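Penicillin-binding protein (Bacillus halodurans, PDB 3TG9) probably binds penicillin and related beta-lactams through an active-site serine, as a membrane-associated protein of the serine beta-lactamase type. Local coordinates at residues B[203-208]-B[313-318]; B[65-70]-B[248-253]; B[97-102]-B[148-153]; B[192-197]-B[218-223]. One frame throughout, in Å; residues are numbered along the deposited sequence.

The four contacts fall into two touching pairs. Contact 2 and contact 3 lie in the helical part of the chain, joined where Ile65 of helix 58-70 packs on Leu97 of helix 93-98; contact 1 and contact 4 meet through Ile206 and Ser219, beside the short strands 205-207 and 213-215. Contacts 2 and 4 are buried, while 1 and 3 are only partly so. Chemistry follows place: contact 1 relies on backbone carbonyls, an amide and water at the end of a sheet strand; contact 2 sets a carboxylate at a helix start; contact 3 stacks aromatic rings near the probable active site; contact 4 joins two loops at the interface with the second subunit.

Contact 1. Residues B[203-208]-B[313-318]; sequences LGYIDL and CANQSS
Asn315 and Tyr205 form the close-packed half of this contact. The amide of Asn315 donates from ND2 to Leu203 O over 2.7 Å, and the bond is almost collinear with the carbonyl (C=O...N 168°) and close to the amide plane. With CG set between its own backbone N and carbonyl carbon (chi1 70°), Asn315 brings its amide alongside the Tyr205 ring and ND2 to Leu203 O. Its backbone O receives Tyr205 N at 3.2 Å; the N-H points nearly straight at the oxygen, but the donor stands above the carbonyl plane and off the lone pairs. The two side chains run alongside each other in the same direction, with ring and amide planes 82° apart, and ND2 comes to the ring edge, 3.4 Å from Tyr205 CD2. Asparagine suits the place because its buried amide serves several partners at once: ND2 also donates to Phe36 O, and OD1 is taken up by Ser17 and Asn45. Tyrosine combines an apolar ring with a hydroxyl that bonds to the backbone of Arg39.

Beyond Tyr205 the two segments spread apart and a single water bridges them, next to exposed Asp207. It donates to Tyr205 O at 2.7 Å and to Asp207 OD2 at 3.3 Å, and accepts from Ser317 N at 2.9 Å. Ser317 directs its CB toward segment 203-208, yet its OG bonds to Gly295 N. Here the chain leaving strand 308-314 of the antiparallel sheet of the beta-lactamase fold meets the start of the small hairpin 205-207/213-215.

Contact 2. Residues B[65-70]-B[248-253]; sequences ICQLVE and ELLNET
Gln67, in the final turn of helix 58-70, faces Leu250 with CA atoms 6.3 Å apart, at the point where an irregular chain reaches Asn251, the N-cap of helix 252-258. The side chains of Gln67 and Leu250 cross at about a right angle. Leu250 brings its CD2 branch against the helix, 3.5 Å from Cys66 CB and equally near Gln67 N, an apolar methyl lying against the helical backbone; small Cys66 suits that close approach.

On one flank the extended side chain of Gln67 donates from NE2 to Leu249 O at 3.3 Å, a fairly straight bond with the donor tilted from the carbonyl plane. Glutamine can work both ways here: NE2 has a second acceptor in Asn179 O, while OE1 bonds to the hydroxyl of Tyr175, so both ends of the buried amide are held.

On the other flank Glu70, its CG turned opposite its own N (chi1 167°), stretches out to accept Asn251 N at OE1 over 2.8 Å, on the syn side of the carboxylate. That carboxylate also lies stacked on the amide of Asn251, planes only 14° apart, with Glu70 CD 3.5 Å from Asn251 ND2 as the two side chains slide past in opposite directions. Asn251 in turn uses OD1 to cap Tyr254 N. The negative carboxylate may be favoured by the N-terminal end of helix 252-258. The arrangement is an asparagine N-cap whose own backbone N-H is bound by a glutamate from a neighbouring helix, joining helices 58-70 and 252-258.

Contact 3. Residues B[97-102]-B[148-153]; sequences LTHTSG and HRFHYN
The imidazole of His99 carries the ring of Tyr152 over one face in an offset stack, with centroids 4.4 Å apart and planes 30° from parallel. The overlap lies toward the rims: His99 NE2 comes within 3.4 Å of Tyr152 CE1, while Tyr152 CA makes an off-centre CH-pi contact with the imidazole. At the edge, in the plane of the His99 ring, sits Asn153 O, and Asn153 N approaches ND1 obliquely at 3.0 Å. Phe150 completes the cluster, but its ring meets His99 obliquely, planes 72° apart, with its CE1 3.7 Å from His99 CB. Phe157 and Tyr271 also bring rings to the imidazole. Histidine fits by being flat enough to stack yet polar at its rim.

Tyr152 starts with its CB directed away from segment 97-102, and having CG opposite its backbone N (chi1 -165°) it swings the ring back alongside His99. The backbones are tied by His151 N to His99 O, 2.9 Å and almost straight. His99 has positive phi and closes the preceding helix in a Schellman motif. Thr100 then adds a CA-H...O contact to Arg149 O at 3.4 Å, and its CG2 touches the same oxygen.

Tyr152 OH hydrogen-bonds to Ser55 OG and Lys58 NZ, a grouping consistent with the SxxK serine and lysine and the YxN tyrosine of this family, and so with a place at the probable active site. The offset stack on one face would restrict the turning of the Tyr152 ring, so His99 probably acts from the second shell.

Contact 4. Residues B[192-197]-B[218-223]; sequences FAFDTL and YSLPVI
Phe194 and Leu220 cross at about a right angle, the leucine placing CB at the edge of the phenyl ring, in its plane and 4.0 Å from Phe194 CE2. The flat ring offers a different partner on one face: a water lies over its centre, 3.4 Å above the plane. This water donates to Phe192 O at 3.0 Å and, weakly, to Val222 O, bridging the two carbonyls between the segments. Val222 O mainly receives Phe194 N at 3.1 Å, in the carbonyl plane, and Ala193 CA adds a CH...O contact at 3.3 Å. A small alanine suits this close approach of the backbones, its CB resting 4.1 Å from Ile223 CB. Val222, with CG2 opposite its backbone N, brings that methyl within 3.9 Å of Asp195 OD1, which forms a salt bridge with Arg128. Ile223 sets CG1 3.6 Å from Phe192 O.

Both segments are loops, one between helix 172-182 and strand 205-207, the other between strands 213-215 and 231-232. Tyr231 of the last strand packs on Phe192 and Phe194. Tyr218 of the second subunit packs on Phe194 and Val222, and Asp195 O bonds to Thr215 of that subunit, so the junction is part of the interface between the two subunits.

Contact 1. Residues B[203-208]-B[313-318]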
loop_
_atom_site.group_PDB
_atom_site.type_symbol
_atom_site.label_atom_id
_atom_site.label_comp_id
_atom_site.label_asym_id
_atom_site.label_seq_id
_atom_site.Cartn_x
_atom_site.Cartn_y
_atom_site.Cartn_z
ATOM N N LEU B 203 3.214 -7.750 -7.300
ATOM C CA LEU B 203 2.916 -7.468 -5.904
ATOM C C LEU B 203 3.437 -8.636 -5.071
ATOM O O LEU B 203 3.494 -9.774 -5.554
ATOM C CB LEU B 203 1.405 -7.267 -5.677
ATOM C CG LEU B 203 0.827 -5.886 -6.038
ATOM C CD1 LEU B 203 1.149 -5.537 -7.466
ATOM C CD2 LEU B 203 -0.681 -5.806 -5.815
ATOM N N GLY B 204 3.822 -8.349 -3.830
ATOM C CA GLY B 204 4.372 -9.358 -2.948
ATOM C C GLY B 204 3.313 -9.909 -2.026
ATOM O O GLY B 204 2.678 -9.159 -1.291
ATOM N N TYR B 205 3.097 -11.216 -2.077
ATOM C CA TYR B 205 2.013 -11.813 -1.314
ATOM C C TYR B 205 2.497 -12.533 -0.059
ATOM O O TYR B 205 3.468 -13.316 -0.087
ATOM C CB TYR B 205 1.158 -12.717 -2.208
ATOM C CG TYR B 205 0.438 -11.925 -3.278
ATOM C CD1 TYR B 205 -0.826 -11.391 -3.040
ATOM C CD2 TYR B 205 1.037 -11.671 -4.504
ATOM C CE1 TYR B 205 -1.486 -10.646 -4.007
ATOM C CE2 TYR B 205 0.388 -10.922 -5.478
ATOM C CZ TYR B 205 -0.877 -10.411 -5.220
ATOM O OH TYR B 205 -1.523 -9.667 -6.178
ATOM N N ILE B 206 1.813 -12.231 1.041
ATOM C CA ILE B 206 2.077 -12.827 2.338
ATOM C C ILE B 206 0.935 -13.765 2.688
ATOM O O ILE B 206 -0.229 -13.356 2.700
ATOM C CB ILE B 206 2.135 -11.762 3.455
ATOM C CG1 ILE B 206 3.124 -10.644 3.117
ATOM C CG2 ILE B 206 2.476 -12.412 4.783
ATOM C CD1 ILE B 206 3.116 -9.496 4.132
ATOM N N ASP B 207 1.264 -15.018 2.982
ATOM C CA ASP B 207 0.256 -15.989 3.380
ATOM C C ASP B 207 0.265 -16.149 4.887
ATOM O O ASP B 207 1.329 -16.315 5.495
ATOM C CB ASP B 207 0.475 -17.306 2.641
ATOM C CG ASP B 207 0.072 -17.209 1.184
ATOM O OD1 ASP B 207 -1.139 -17.058 0.909
ATOM O OD2 ASP B 207 0.957 -17.254 0.304
ATOM N N LEU B 208 -0.915 -16.074 5.491
ATOM C CA LEU B 208 -1.001 -15.864 6.930
ATOM C C LEU B 208 -1.439 -17.088 7.717
ATOM O O LEU B 208 -2.115 -17.974 7.188
ATOM C CB LEU B 208 -1.932 -14.692 7.227
ATOM C CG LEU B 208 -1.371 -13.343 6.788
ATOM C CD1 LEU B 208 -2.463 -12.289 6.699
ATOM C CD2 LEU B 208 -0.251 -12.912 7.736
ATOM N N CYS B 313 13.393 -15.384 -9.193
ATOM C CA CYS B 313 12.611 -14.310 -8.585
ATOM C C CYS B 313 11.237 -14.848 -8.204
ATOM O O CYS B 313 10.627 -15.587 -8.969
ATOM C CB CYS B 313 12.465 -13.138 -9.553
ATOM S SG CYS B 313 13.991 -12.273 -9.966
ATOM N N ALA B 314 10.755 -14.505 -7.017
ATOM C CA ALA B 314 9.414 -14.920 -6.613
ATOM C C ALA B 314 8.684 -13.836 -5.827
ATOM O O ALA B 314 9.289 -13.168 -4.984
ATOM C CB ALA B 314 9.471 -16.200 -5.812
ATOM N N ASN B 315 7.388 -13.673 -6.108
ATOM C CA ASN B 315 6.544 -12.755 -5.343
ATOM C C ASN B 315 5.743 -13.488 -4.274
ATOM O O ASN B 315 4.574 -13.205 -4.054
ATOM C CB ASN B 315 5.653 -11.870 -6.247
ATOM C CG ASN B 315 4.530 -12.646 -6.949
ATOM O OD1 ASN B 315 4.730 -13.770 -7.429
ATOM N ND2 ASN B 315 3.338 -12.026 -7.031
ATOM N N GLN B 316 6.397 -14.456 -3.638
ATOM C CA GLN B 316 5.883 -15.108 -2.437
ATOM C C GLN B 316 7.030 -15.241 -1.441
ATOM O O GLN B 316 8.191 -14.982 -1.775
ATOM C CB GLN B 316 5.308 -16.483 -2.758
ATOM C CG GLN B 316 6.348 -17.474 -3.243
ATOM C CD GLN B 316 5.747 -18.821 -3.610
ATOM O OE1 GLN B 316 5.143 -18.978 -4.671
ATOM N NE2 GLN B 316 5.930 -19.808 -2.735
ATOM N N SER B 317 6.707 -15.646 -0.220
ATOM C CA SER B 317 7.666 -15.589 0.882
ATOM C C SER B 317 8.807 -16.629 0.853
ATOM O O SER B 317 9.914 -16.336 1.294
ATOM C CB SER B 317 6.922 -15.616 2.220
ATOM O OG SER B 317 6.198 -14.407 2.414
ATOM N N SER B 318 8.550 -17.830 0.340
ATOM C CA SER B 318 9.596 -18.846 0.261
ATOM C C SER B 318 9.462 -19.732 -0.972
ATOM O O SER B 318 8.419 -19.755 -1.621
ATOM C CB SER B 318 9.608 -19.706 1.525
ATOM O OG SER B 318 8.319 -20.232 1.773
HETATM O O HOH W 1 3.930 -15.915 0.569
#

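Contact 2. Residues B[65-70]-B[248-253]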
loop_
_atom_site.group_PDB
_atom_site.type_symbol
_atom_site.label_atom_id
_atom_site.label_comp_id
_atom_site.label_asym_id
_atom_site.label_seq_id
_atom_site.Cartn_x
_atom_site.Cartn_y
_atom_site.Cartn_z
ATOM N N ILE B 65 30.162 0.868 -4.228
ATOM C CA ILE B 65 31.222 1.271 -3.308
ATOM C C ILE B 65 32.594 0.990 -3.905
ATOM O O ILE B 65 33.535 1.773 -3.736
ATOM C CB ILE B 65 31.105 0.550 -1.961
ATOM C CG1 ILE B 65 30.017 1.198 -1.102
ATOM C CG2 ILE B 65 32.443 0.582 -1.228
ATOM C CD1 ILE B 65 30.371 2.593 -0.627
ATOM N N CYS B 66 32.703 -0.128 -4.612
ATOM C CA CYS B 66 33.952 -0.481 -5.280
ATOM C C CYS B 66 34.258 0.495 -6.413
ATOM O O CYS B 66 35.415 0.840 -6.632
ATOM C CB CYS B 66 33.899 -1.916 -5.799
ATOM S SG CYS B 66 33.884 -3.130 -4.477
ATOM N N GLN B 67 33.224 0.953 -7.118
ATOM C CA GLN B 67 33.427 1.903 -8.214
ATOM C C GLN B 67 34.009 3.215 -7.714
ATOM O O GLN B 67 34.815 3.847 -8.400
ATOM C CB GLN B 67 32.126 2.194 -8.950
ATOM C CG GLN B 67 31.564 1.039 -9.733
ATOM C CD GLN B 67 30.252 1.404 -10.384
ATOM O OE1 GLN B 67 29.526 2.261 -9.881
ATOM N NE2 GLN B 67 29.940 0.765 -11.509
ATOM N N LEU B 68 33.589 3.628 -6.525
ATOM C CA LEU B 68 34.121 4.838 -5.917
ATOM C C LEU B 68 35.582 4.627 -5.541
ATOM O O LEU B 68 36.407 5.532 -5.672
ATOM C CB LEU B 68 33.307 5.226 -4.684
ATOM C CG LEU B 68 31.830 5.543 -4.939
ATOM C CD1 LEU B 68 31.148 5.903 -3.643
ATOM C CD2 LEU B 68 31.687 6.662 -5.958
ATOM N N VAL B 69 35.902 3.430 -5.068
ATOM C CA VAL B 69 37.289 3.107 -4.762
ATOM C C VAL B 69 38.113 3.077 -6.049
ATOM O O VAL B 69 39.151 3.725 -6.135
ATOM C CB VAL B 69 37.418 1.788 -3.973
ATOM C CG1 VAL B 69 38.891 1.455 -3.703
ATOM C CG2 VAL B 69 36.642 1.882 -2.662
ATOM N N GLU B 70 37.629 2.362 -7.060
ATOM C CA GLU B 70 38.330 2.280 -8.340
ATOM C C GLU B 70 38.515 3.653 -8.976
ATOM O O GLU B 70 39.472 3.875 -9.719
ATOM C CB GLU B 70 37.618 1.328 -9.313
ATOM C CG GLU B 70 38.100 1.438 -10.756
ATOM C CD GLU B 70 37.521 0.366 -11.672
ATOM O OE1 GLU B 70 37.070 -0.674 -11.146
ATOM O OE2 GLU B 70 37.519 0.553 -12.917
ATOM N N GLU B 248 32.757 -5.077 -16.940
ATOM C CA GLU B 248 32.049 -3.931 -17.518
ATOM C C GLU B 248 31.564 -2.957 -16.454
ATOM O O GLU B 248 31.127 -1.851 -16.770
ATOM C CB GLU B 248 30.868 -4.405 -18.374
ATOM C CG GLU B 248 31.292 -4.959 -19.730
ATOM C CD GLU B 248 30.205 -5.770 -20.414
ATOM O OE1 GLU B 248 29.073 -5.824 -19.885
ATOM O OE2 GLU B 248 30.487 -6.359 -21.482
ATOM N N LEU B 249 31.639 -3.375 -15.195
ATOM C CA LEU B 249 31.195 -2.552 -14.079
ATOM C C LEU B 249 32.397 -2.061 -13.279
ATOM O O LEU B 249 32.417 -0.939 -12.768
ATOM C CB LEU B 249 30.238 -3.348 -13.183
ATOM C CG LEU B 249 28.851 -3.651 -13.774
ATOM C CD1 LEU B 249 27.980 -4.466 -12.817
ATOM C CD2 LEU B 249 28.139 -2.363 -14.188
ATOM N N LEU B 250 33.400 -2.921 -13.179
ATOM C CA LEU B 250 34.642 -2.606 -12.495
ATOM C C LEU B 250 35.768 -3.202 -13.321
ATOM O O LEU B 250 35.542 -4.115 -14.116
ATOM C CB LEU B 250 34.654 -3.246 -11.111
ATOM C CG LEU B 250 33.580 -2.835 -10.108
ATOM C CD1 LEU B 250 33.225 -4.022 -9.217
ATOM C CD2 LEU B 250 34.032 -1.629 -9.286
ATOM N N ASN B 251 36.980 -2.697 -13.147
ATOM C CA ASN B 251 38.109 -3.301 -13.842
ATOM C C ASN B 251 38.429 -4.657 -13.203
ATOM O O ASN B 251 37.831 -5.028 -12.192
ATOM C CB ASN B 251 39.318 -2.364 -13.849
ATOM C CG ASN B 251 39.910 -2.165 -12.474
ATOM O OD1 ASN B 251 39.739 -2.998 -11.576
ATOM N ND2 ASN B 251 40.619 -1.051 -12.297
ATOM N N GLU B 252 39.357 -5.399 -13.790
ATOM C CA GLU B 252 39.647 -6.756 -13.330
ATOM C C GLU B 252 40.091 -6.834 -11.859
ATOM O O GLU B 252 39.606 -7.676 -11.101
ATOM C CB GLU B 252 40.681 -7.408 -14.250
ATOM C CG GLU B 252 41.258 -8.690 -13.706
ATOM C CD GLU B 252 42.380 -9.215 -14.569
ATOM O OE1 GLU B 252 42.096 -9.754 -15.659
ATOM O OE2 GLU B 252 43.546 -9.079 -14.156
ATOM N N THR B 253 41.015 -5.965 -11.462
ATOM C CA THR B 253 41.481 -5.912 -10.081
ATOM C C THR B 253 40.341 -5.710 -9.078
ATOM O O THR B 253 40.254 -6.416 -8.071
ATOM C CB THR B 253 42.483 -4.760 -9.874
ATOM O OG1 THR B 253 43.625 -4.953 -10.716
ATOM C CG2 THR B 253 42.936 -4.709 -8.430
#

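Contact 3. Residues B[97-102]-B[148-153]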
loop_
_atom_site.group_PDB
_atom_site.type_symbol
_atom_site.label_atom_id
_atom_site.label_comp_id
_atom_site.label_asym_id
_atom_site.label_seq_id
_atom_site.Cartn_x
_atom_site.Cartn_y
_atom_site.Cartn_z
ATOM N N LEU B 97 31.414 -3.837 4.346
ATOM C CA LEU B 97 31.268 -4.654 3.140
ATOM C C LEU B 97 31.258 -6.151 3.420
ATOM O O LEU B 97 30.705 -6.937 2.639
ATOM C CB LEU B 97 32.399 -4.351 2.154
ATOM C CG LEU B 97 32.327 -3.051 1.364
ATOM C CD1 LEU B 97 33.692 -2.698 0.800
ATOM C CD2 LEU B 97 31.300 -3.171 0.253
ATOM N N THR B 98 31.896 -6.545 4.516
ATOM C CA THR B 98 32.035 -7.953 4.851
ATOM C C THR B 98 31.252 -8.334 6.101
ATOM O O THR B 98 31.328 -9.471 6.556
ATOM C CB THR B 98 33.514 -8.333 5.061
ATOM O OG1 THR B 98 34.081 -7.495 6.076
ATOM C CG2 THR B 98 34.305 -8.162 3.768
ATOM N N HIS B 99 30.500 -7.388 6.652
ATOM C CA HIS B 99 29.679 -7.659 7.829
ATOM C C HIS B 99 30.537 -7.972 9.040
ATOM O O HIS B 99 30.213 -8.871 9.816
ATOM C CB HIS B 99 28.742 -8.844 7.585
ATOM C CG HIS B 99 27.707 -8.593 6.531
ATOM N ND1 HIS B 99 26.639 -7.747 6.721
ATOM C CD2 HIS B 99 27.576 -9.097 5.281
ATOM C CE1 HIS B 99 25.894 -7.733 5.636
ATOM N NE2 HIS B 99 26.440 -8.541 4.743
ATOM N N THR B 100 31.627 -7.237 9.208
ATOM C CA THR B 100 32.491 -7.432 10.369
ATOM C C THR B 100 32.655 -6.136 11.160
ATOM O O THR B 100 33.558 -6.021 11.987
ATOM C CB THR B 100 33.878 -7.961 9.950
ATOM O OG1 THR B 100 34.441 -7.095 8.958
ATOM C CG2 THR B 100 33.766 -9.372 9.375
ATOM N N SER B 101 31.767 -5.174 10.909
ATOM C CA SER B 101 31.879 -3.829 11.471
ATOM C C SER B 101 31.521 -3.726 12.949
ATOM O O SER B 101 31.987 -2.821 13.641
ATOM C CB SER B 101 30.986 -2.862 10.698
ATOM O OG SER B 101 29.629 -3.034 11.073
ATOM N N GLY B 102 30.670 -4.632 13.417
ATOM C CA GLY B 102 30.200 -4.596 14.789
ATOM C C GLY B 102 29.118 -3.572 15.099
ATOM O O GLY B 102 28.639 -3.515 16.229
ATOM N N HIS B 148 36.148 -7.943 14.662
ATOM C CA HIS B 148 36.187 -9.099 15.556
ATOM C C HIS B 148 35.592 -10.373 14.947
ATOM O O HIS B 148 36.254 -11.412 14.912
ATOM C CB HIS B 148 35.531 -8.785 16.907
ATOM C CG HIS B 148 35.752 -9.845 17.946
ATOM N ND1 HIS B 148 34.731 -10.632 18.441
ATOM C CD2 HIS B 148 36.879 -10.257 18.575
ATOM C CE1 HIS B 148 35.219 -11.476 19.332
ATOM N NE2 HIS B 148 36.519 -11.270 19.434
ATOM N N ARG B 149 34.350 -10.307 14.474
ATOM C CA ARG B 149 33.712 -11.500 13.923
ATOM C C ARG B 149 32.727 -11.202 12.799
ATOM O O ARG B 149 32.394 -10.049 12.545
ATOM C CB ARG B 149 33.012 -12.285 15.028
ATOM C CG ARG B 149 31.743 -11.638 15.543
ATOM C CD ARG B 149 31.214 -12.390 16.753
ATOM N NE ARG B 149 29.757 -12.503 16.738
ATOM C CZ ARG B 149 28.926 -11.592 17.239
ATOM N NH1 ARG B 149 29.408 -10.490 17.796
ATOM N NH2 ARG B 149 27.612 -11.781 17.183
ATOM N N PHE B 150 32.269 -12.256 12.128
ATOM C CA PHE B 150 31.260 -12.116 11.084
ATOM C C PHE B 150 29.846 -12.102 11.667
ATOM O O PHE B 150 29.455 -13.007 12.402
ATOM C CB PHE B 150 31.384 -13.224 10.028
ATOM C CG PHE B 150 30.361 -13.119 8.920
ATOM C CD1 PHE B 150 30.651 -12.427 7.755
ATOM C CD2 PHE B 150 29.099 -13.694 9.059
ATOM C CE1 PHE B 150 29.705 -12.315 6.738
ATOM C CE2 PHE B 150 28.155 -13.594 8.052
ATOM C CZ PHE B 150 28.458 -12.902 6.887
ATOM N N HIS B 151 29.081 -11.074 11.323
ATOM C CA HIS B 151 27.697 -10.988 11.758
ATOM C C HIS B 151 26.843 -10.233 10.744
ATOM O O HIS B 151 26.959 -9.011 10.606
ATOM C CB HIS B 151 27.611 -10.304 13.119
ATOM C CG HIS B 151 26.288 -10.479 13.796
ATOM N ND1 HIS B 151 25.220 -9.643 13.571
ATOM C CD2 HIS B 151 25.860 -11.406 14.688
ATOM C CE1 HIS B 151 24.191 -10.039 14.297
ATOM N NE2 HIS B 151 24.553 -11.108 14.985
ATOM N N TYR B 152 25.986 -10.962 10.032
ATOM C CA TYR B 152 25.156 -10.349 8.992
ATOM C C TYR B 152 24.384 -9.144 9.525
ATOM O O TYR B 152 23.638 -9.250 10.494
ATOM C CB TYR B 152 24.196 -11.367 8.370
ATOM C CG TYR B 152 23.584 -10.886 7.073
ATOM C CD1 TYR B 152 24.263 -11.032 5.872
ATOM C CD2 TYR B 152 22.332 -10.269 7.051
ATOM C CE1 TYR B 152 23.711 -10.589 4.672
ATOM C CE2 TYR B 152 21.769 -9.820 5.858
ATOM C CZ TYR B 152 22.466 -9.986 4.671
ATOM O OH TYR B 152 21.927 -9.550 3.476
ATOM N N ASN B 153 24.569 -8.005 8.872
ATOM C CA ASN B 153 24.104 -6.732 9.390
ATOM C C ASN B 153 23.510 -5.840 8.294
ATOM O O ASN B 153 24.201 -5.459 7.345
ATOM C CB ASN B 153 25.273 -6.021 10.076
ATOM C CG ASN B 153 24.843 -4.802 10.856
ATOM O OD1 ASN B 153 24.256 -3.879 10.307
ATOM N ND2 ASN B 153 25.152 -4.789 12.148
#

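Contact 4. Residues B[192-197]-B[218-223]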
loop_
_atom_site.group_PDB
_atom_site.type_symbol
_atom_site.label_atom_id
_atom_site.label_comp_id
_atom_site.label_asym_id
_atom_site.label_seq_id
_atom_site.Cartn_x
_atom_site.Cartn_y
_atom_site.Cartn_z
ATOM N N PHE B 192 11.766 1.016 -7.131
ATOM C CA PHE B 192 10.386 1.462 -7.238
ATOM C C PHE B 192 9.783 1.598 -5.850
ATOM O O PHE B 192 10.147 0.856 -4.930
ATOM C CB PHE B 192 9.542 0.478 -8.058
ATOM C CG PHE B 192 10.114 0.153 -9.405
ATOM C CD1 PHE B 192 10.804 1.111 -10.127
ATOM C CD2 PHE B 192 9.944 -1.109 -9.958
ATOM C CE1 PHE B 192 11.330 0.814 -11.370
ATOM C CE2 PHE B 192 10.469 -1.416 -11.199
ATOM C CZ PHE B 192 11.162 -0.457 -11.907
ATOM N N ALA B 193 8.861 2.546 -5.711
ATOM C CA ALA B 193 8.142 2.758 -4.462
ATOM C C ALA B 193 6.744 2.194 -4.621
ATOM O O ALA B 193 6.189 2.223 -5.713
ATOM C CB ALA B 193 8.084 4.238 -4.123
ATOM N N PHE B 194 6.181 1.682 -3.529
ATOM C CA PHE B 194 4.895 1.001 -3.575
ATOM C C PHE B 194 3.781 1.907 -4.091
ATOM O O PHE B 194 2.833 1.435 -4.723
ATOM C CB PHE B 194 4.508 0.485 -2.182
ATOM C CG PHE B 194 5.272 -0.734 -1.734
ATOM C CD1 PHE B 194 5.316 -1.878 -2.527
ATOM C CD2 PHE B 194 5.922 -0.747 -0.504
ATOM C CE1 PHE B 194 6.012 -2.998 -2.111
ATOM C CE2 PHE B 194 6.610 -1.865 -0.079
ATOM C CZ PHE B 194 6.660 -2.995 -0.881
ATOM N N ASP B 195 3.878 3.205 -3.808
ATOM C CA ASP B 195 2.774 4.119 -4.114
ATOM C C ASP B 195 2.936 4.697 -5.513
ATOM O O ASP B 195 2.107 5.480 -5.976
ATOM C CB ASP B 195 2.632 5.220 -3.052
ATOM C CG ASP B 195 3.918 6.000 -2.841
ATOM O OD1 ASP B 195 5.011 5.440 -3.072
ATOM O OD2 ASP B 195 3.843 7.176 -2.446
ATOM N N THR B 196 4.000 4.279 -6.193
ATOM C CA THR B 196 4.224 4.677 -7.575
ATOM C C THR B 196 4.719 3.491 -8.397
ATOM O O THR B 196 5.532 3.652 -9.301
ATOM C CB THR B 196 5.223 5.856 -7.690
ATOM O OG1 THR B 196 6.475 5.487 -7.102
ATOM C CG2 THR B 196 4.693 7.095 -6.963
ATOM N N LEU B 197 4.212 2.302 -8.089
ATOM C CA LEU B 197 4.622 1.100 -8.816
ATOM C C LEU B 197 4.326 1.207 -10.316
ATOM O O LEU B 197 3.194 1.480 -10.716
ATOM C CB LEU B 197 3.938 -0.147 -8.248
ATOM C CG LEU B 197 4.553 -0.865 -7.047
ATOM C CD1 LEU B 197 3.876 -2.208 -6.883
ATOM C CD2 LEU B 197 6.063 -1.046 -7.208
ATOM N N TYR B 218 2.630 -2.738 3.462
ATOM C CA TYR B 218 2.887 -2.121 4.753
ATOM C C TYR B 218 3.889 -2.926 5.571
ATOM O O TYR B 218 4.011 -2.716 6.779
ATOM C CB TYR B 218 1.578 -1.948 5.536
ATOM C CG TYR B 218 0.493 -1.272 4.740
ATOM C CD1 TYR B 218 0.582 0.075 4.424
ATOM C CD2 TYR B 218 -0.612 -1.982 4.281
ATOM C CE1 TYR B 218 -0.404 0.703 3.682
ATOM C CE2 TYR B 218 -1.609 -1.362 3.538
ATOM C CZ TYR B 218 -1.497 -0.020 3.247
ATOM O OH TYR B 218 -2.472 0.617 2.527
ATOM N N SER B 219 4.607 -3.830 4.907
ATOM C CA SER B 219 5.534 -4.738 5.576
ATOM C C SER B 219 7.006 -4.442 5.287
ATOM O O SER B 219 7.887 -4.975 5.961
ATOM C CB SER B 219 5.244 -6.183 5.168
ATOM O OG SER B 219 3.901 -6.525 5.430
ATOM N N LEU B 220 7.267 -3.618 4.275
ATOM C CA LEU B 220 8.637 -3.264 3.889
ATOM C C LEU B 220 8.791 -1.745 3.864
ATOM O O LEU B 220 7.796 -1.032 3.799
ATOM C CB LEU B 220 8.961 -3.809 2.494
ATOM C CG LEU B 220 9.317 -5.288 2.305
ATOM C CD1 LEU B 220 8.190 -6.215 2.714
ATOM C CD2 LEU B 220 9.702 -5.532 0.852
ATOM N N PRO B 221 10.037 -1.243 3.920
ATOM C CA PRO B 221 10.218 0.186 3.647
ATOM C C PRO B 221 9.579 0.515 2.298
ATOM O O PRO B 221 9.605 -0.308 1.374
ATOM C CB PRO B 221 11.739 0.337 3.583
ATOM C CG PRO B 221 12.260 -0.776 4.458
ATOM C CD PRO B 221 11.308 -1.918 4.255
ATOM N N VAL B 222 9.003 1.703 2.186
ATOM C CA VAL B 222 8.160 2.025 1.045
ATOM C C VAL B 222 8.948 1.919 -0.255
ATOM O O VAL B 222 8.381 1.660 -1.311
ATOM C CB VAL B 222 7.524 3.423 1.192
ATOM C CG1 VAL B 222 8.599 4.473 1.386
ATOM C CG2 VAL B 222 6.630 3.755 -0.011
ATOM N N ILE B 223 10.262 2.103 -0.170
ATOM C CA ILE B 223 11.114 2.020 -1.345
ATOM C C ILE B 223 12.374 1.271 -0.954
ATOM O O ILE B 223 12.778 1.297 0.205
ATOM C CB ILE B 223 11.462 3.419 -1.917
ATOM C CG1 ILE B 223 12.230 3.300 -3.238
ATOM C CG2 ILE B 223 12.265 4.228 -0.917
ATOM C CD1 ILE B 223 12.489 4.644 -3.908
HETATM O O HOH W 2 8.778 -1.106 -3.139
#